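Local coordinates for cellulose biosynthesis protein BcsG (Salmonella typhimurium LT2, PDB 5OLT), which is required for cellulose biosynthesis, this chain being the zinc-binding extramembrane domain, a member of the alkaline phosphatase family, at residues 102-111 and 156-166. Residues are numbered along the deposited sequence; the frame is centred on the assembly and turned at random.
With ZN (zinc ion), chain B.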
# COMPACT_ATOMS: atom_id res chain seq x y z
N SER A 102 0.71 -9.15 8.18
CA SER A 102 1.69 -8.82 7.15
C SER A 102 1.53 -9.61 5.86
O SER A 102 1.57 -9.02 4.77
CB SER A 102 3.10 -9.08 7.68
OG SER A 102 3.35 -8.37 8.89
N GLY A 103 1.34 -10.93 5.98
CA GLY A 103 1.24 -11.76 4.77
C GLY A 103 0.08 -11.35 3.88
O GLY A 103 0.27 -11.05 2.70
N PRO A 104 -1.12 -11.28 4.46
CA PRO A 104 -2.26 -10.88 3.64
C PRO A 104 -2.10 -9.45 3.10
O PRO A 104 -2.56 -9.19 1.98
CB PRO A 104 -3.44 -10.95 4.59
CG PRO A 104 -2.99 -11.70 5.77
CD PRO A 104 -1.51 -11.81 5.78
N ALA A 105 -1.47 -8.54 3.86
CA ALA A 105 -1.26 -7.20 3.34
C ALA A 105 -0.41 -7.19 2.11
O ALA A 105 -0.72 -6.47 1.14
CB ALA A 105 -0.62 -6.32 4.40
N ALA A 106 0.67 -7.95 2.14
CA ALA A 106 1.58 -7.99 0.99
C ALA A 106 0.89 -8.62 -0.22
O ALA A 106 1.02 -8.13 -1.34
CB ALA A 106 2.83 -8.76 1.34
N ILE A 107 0.11 -9.70 -0.00
CA ILE A 107 -0.60 -10.31 -1.10
C ILE A 107 -1.63 -9.32 -1.69
O ILE A 107 -1.75 -9.21 -2.91
CB ILE A 107 -1.33 -11.60 -0.65
CG1 ILE A 107 -0.31 -12.62 -0.10
CG2 ILE A 107 -2.06 -12.24 -1.83
CD1 ILE A 107 -1.00 -13.73 0.68
N ARG A 108 -2.35 -8.58 -0.84
CA ARG A 108 -3.33 -7.62 -1.33
C ARG A 108 -2.63 -6.55 -2.21
O ARG A 108 -3.14 -6.18 -3.25
CB ARG A 108 -4.08 -6.98 -0.18
CG ARG A 108 -5.06 -7.94 0.49
CD ARG A 108 -5.84 -7.29 1.62
NE ARG A 108 -6.82 -8.25 2.19
CZ ARG A 108 -7.96 -8.59 1.59
NH1 ARG A 108 -8.36 -8.03 0.45
NH2 ARG A 108 -8.74 -9.54 2.15
N LEU A 109 -1.49 -6.06 -1.75
CA LEU A 109 -0.75 -5.07 -2.53
C LEU A 109 -0.24 -5.65 -3.85
O LEU A 109 -0.35 -5.00 -4.91
CB LEU A 109 0.44 -4.57 -1.70
CG LEU A 109 1.42 -3.57 -2.36
CD1 LEU A 109 0.75 -2.37 -2.99
CD2 LEU A 109 2.38 -3.10 -1.29
N LEU A 110 0.27 -6.88 -3.82
CA LEU A 110 0.75 -7.52 -5.05
C LEU A 110 -0.40 -7.81 -6.03
O LEU A 110 -0.18 -7.83 -7.25
CB LEU A 110 1.61 -8.78 -4.75
CG LEU A 110 2.90 -8.39 -4.01
CD1 LEU A 110 3.51 -9.61 -3.38
CD2 LEU A 110 3.89 -7.72 -4.94
N ARG A 111 -1.63 -7.89 -5.50
CA ARG A 111 -2.81 -8.09 -6.34
C ARG A 111 -3.58 -6.77 -6.54
O ARG A 111 -4.79 -6.76 -6.76
CB ARG A 111 -3.70 -9.19 -5.77
CG ARG A 111 -3.04 -10.56 -5.76
CD ARG A 111 -4.01 -11.62 -5.28
NE ARG A 111 -3.32 -12.89 -5.16
CZ ARG A 111 -3.94 -14.03 -4.90
NH1 ARG A 111 -5.27 -14.04 -4.78
NH2 ARG A 111 -3.20 -15.15 -4.84
N PHE A 156 6.73 -15.39 5.57
CA PHE A 156 6.37 -14.20 4.79
C PHE A 156 6.90 -14.26 3.36
O PHE A 156 6.15 -14.02 2.42
CB PHE A 156 6.88 -12.95 5.48
CG PHE A 156 6.55 -11.67 4.74
CD1 PHE A 156 5.25 -11.14 4.77
CD2 PHE A 156 7.53 -11.01 4.00
CE1 PHE A 156 4.94 -9.97 4.07
CE2 PHE A 156 7.22 -9.83 3.31
CZ PHE A 156 5.92 -9.32 3.34
N LEU A 157 8.18 -14.57 3.19
CA LEU A 157 8.74 -14.66 1.84
C LEU A 157 8.02 -15.74 1.02
O LEU A 157 7.72 -15.53 -0.15
CB LEU A 157 10.25 -14.93 1.90
CG LEU A 157 11.00 -15.08 0.56
CD1 LEU A 157 10.81 -13.85 -0.33
CD2 LEU A 157 12.49 -15.34 0.82
N LYS A 158 7.71 -16.87 1.64
CA LYS A 158 6.94 -17.91 0.92
C LYS A 158 5.56 -17.39 0.47
O LYS A 158 5.16 -17.66 -0.65
CB LYS A 158 6.83 -19.17 1.77
CG LYS A 158 8.14 -19.95 1.85
CD LYS A 158 7.99 -21.18 2.75
CE LYS A 158 9.29 -21.97 2.82
NZ LYS A 158 9.22 -23.00 3.89
N GLU A 159 4.86 -16.62 1.33
CA GLU A 159 3.57 -16.05 0.95
C GLU A 159 3.71 -15.06 -0.21
O GLU A 159 2.91 -15.09 -1.17
CB GLU A 159 2.85 -15.39 2.15
CG GLU A 159 2.49 -16.37 3.27
CD GLU A 159 1.24 -15.98 4.04
OE1 GLU A 159 0.67 -14.91 3.77
OE2 GLU A 159 0.80 -16.76 4.91
N VAL A 160 4.74 -14.22 -0.16
CA VAL A 160 5.00 -13.26 -1.25
C VAL A 160 5.23 -13.99 -2.58
O VAL A 160 4.72 -13.54 -3.63
CB VAL A 160 6.21 -12.36 -0.88
CG1 VAL A 160 6.79 -11.62 -2.08
CG2 VAL A 160 5.81 -11.37 0.21
N ARG A 161 5.99 -15.10 -2.55
CA ARG A 161 6.23 -15.90 -3.76
C ARG A 161 4.98 -16.65 -4.23
O ARG A 161 4.59 -16.54 -5.41
CB ARG A 161 7.38 -16.90 -3.53
CG ARG A 161 8.70 -16.22 -3.25
CD ARG A 161 9.86 -17.10 -3.68
NE ARG A 161 11.06 -16.29 -3.81
CZ ARG A 161 12.16 -16.41 -3.08
NH1 ARG A 161 12.25 -17.34 -2.13
NH2 ARG A 161 13.18 -15.58 -3.31
N GLU A 162 4.33 -17.37 -3.31
CA GLU A 162 3.27 -18.32 -3.68
C GLU A 162 1.93 -17.69 -3.95
O GLU A 162 1.23 -18.05 -4.89
CB GLU A 162 3.12 -19.41 -2.60
CG GLU A 162 4.33 -20.33 -2.49
CD GLU A 162 4.15 -21.45 -1.46
OE1 GLU A 162 3.14 -21.46 -0.71
OE2 GLU A 162 5.04 -22.32 -1.40
N ASN A 163 1.53 -16.76 -3.09
CA ASN A 163 0.24 -16.09 -3.26
C ASN A 163 0.38 -14.71 -3.87
O ASN A 163 -0.54 -14.23 -4.56
CB ASN A 163 -0.43 -15.99 -1.89
CG ASN A 163 -0.61 -17.34 -1.26
OD1 ASN A 163 -0.03 -17.67 -0.21
ND2 ASN A 163 -1.37 -18.15 -1.92
N GLY A 164 1.49 -14.02 -3.56
CA GLY A 164 1.73 -12.71 -4.20
C GLY A 164 2.25 -12.82 -5.63
O GLY A 164 2.27 -11.84 -6.36
N GLY A 165 2.69 -14.02 -6.01
CA GLY A 165 3.16 -14.29 -7.36
C GLY A 165 4.54 -13.75 -7.70
O GLY A 165 4.94 -13.81 -8.84
N MET A 166 5.26 -13.26 -6.70
CA MET A 166 6.54 -12.61 -6.93
C MET A 166 7.65 -13.68 -6.94
O MET A 166 8.22 -14.02 -5.91
CB MET A 166 6.70 -11.54 -5.84
CG MET A 166 8.10 -11.05 -5.54
SD MET A 166 8.53 -9.77 -6.72
CE MET A 166 7.20 -8.63 -6.37
ZN ZN B . 3.44 -6.39 9.16
O HOH W 1 -2.65 -18.09 -4.38
O HOH W 2 3.47 -7.76 11.25
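Arg111 binds the backbone carbonyl of Asn163 with two nitrogens. NH2 lies 2.8 Å from Asn163 O, in the carbonyl plane and on a lone pair. NE of Arg111 lies 3.1 Å from the same oxygen, tilted 22° from that plane. Both bonds are bent at the hydrogen. The extended chain of Arg111 brings its guanidinium edge-on to the oxygen. NH1 is hydrogen-bonded to Gln124 O, a second anchor for the group. A water joins Asn163 ND2 to Arg111 NH2, the latter bond being weak.

Apolar contacts join helix 102-110 to helix 156-162 and the residues that follow it. The helices are nearly parallel, with a crossing angle of -25° and axes 9.2 Å apart. CD1 of Ile107 lies 3.5 Å from Asn163 CB. Leu110 sets CB and CD1 against Gly164, whose CA is 4.6 Å from Ile107 CA. In one of its two conformers, Met166 bends at chi2 and chi3 and puts CE against Leu110 CD2. Ala106 CB meets the CE1 and CZ side of the Phe156 ring obliquely, 3.7 Å from CE1. Val160 CG2 sits over one face of that ring, offset toward the rim. Phe156 CG is anti to the backbone N (chi1 -180°), and the ring reaches across to Ser102, whose O lies at its edge.

The pair packs beside the mixed sheet of this alkaline phosphatase-like fold. Leu110 and Met166 touch Phe213 of strand 210-216. Phe156 touches Met147 of strand 142-147.

Two polar groups lie near the start of helix 102-110. In one of its two conformers, Glu159 has OE1 3.4 Å from Gly103 CA and hydrogen-bonded to Tyr123 OH. Ser102 OG binds the zinc ion at 2.0 Å, and Cys67, Glu266 and His267 complete the protein ligands.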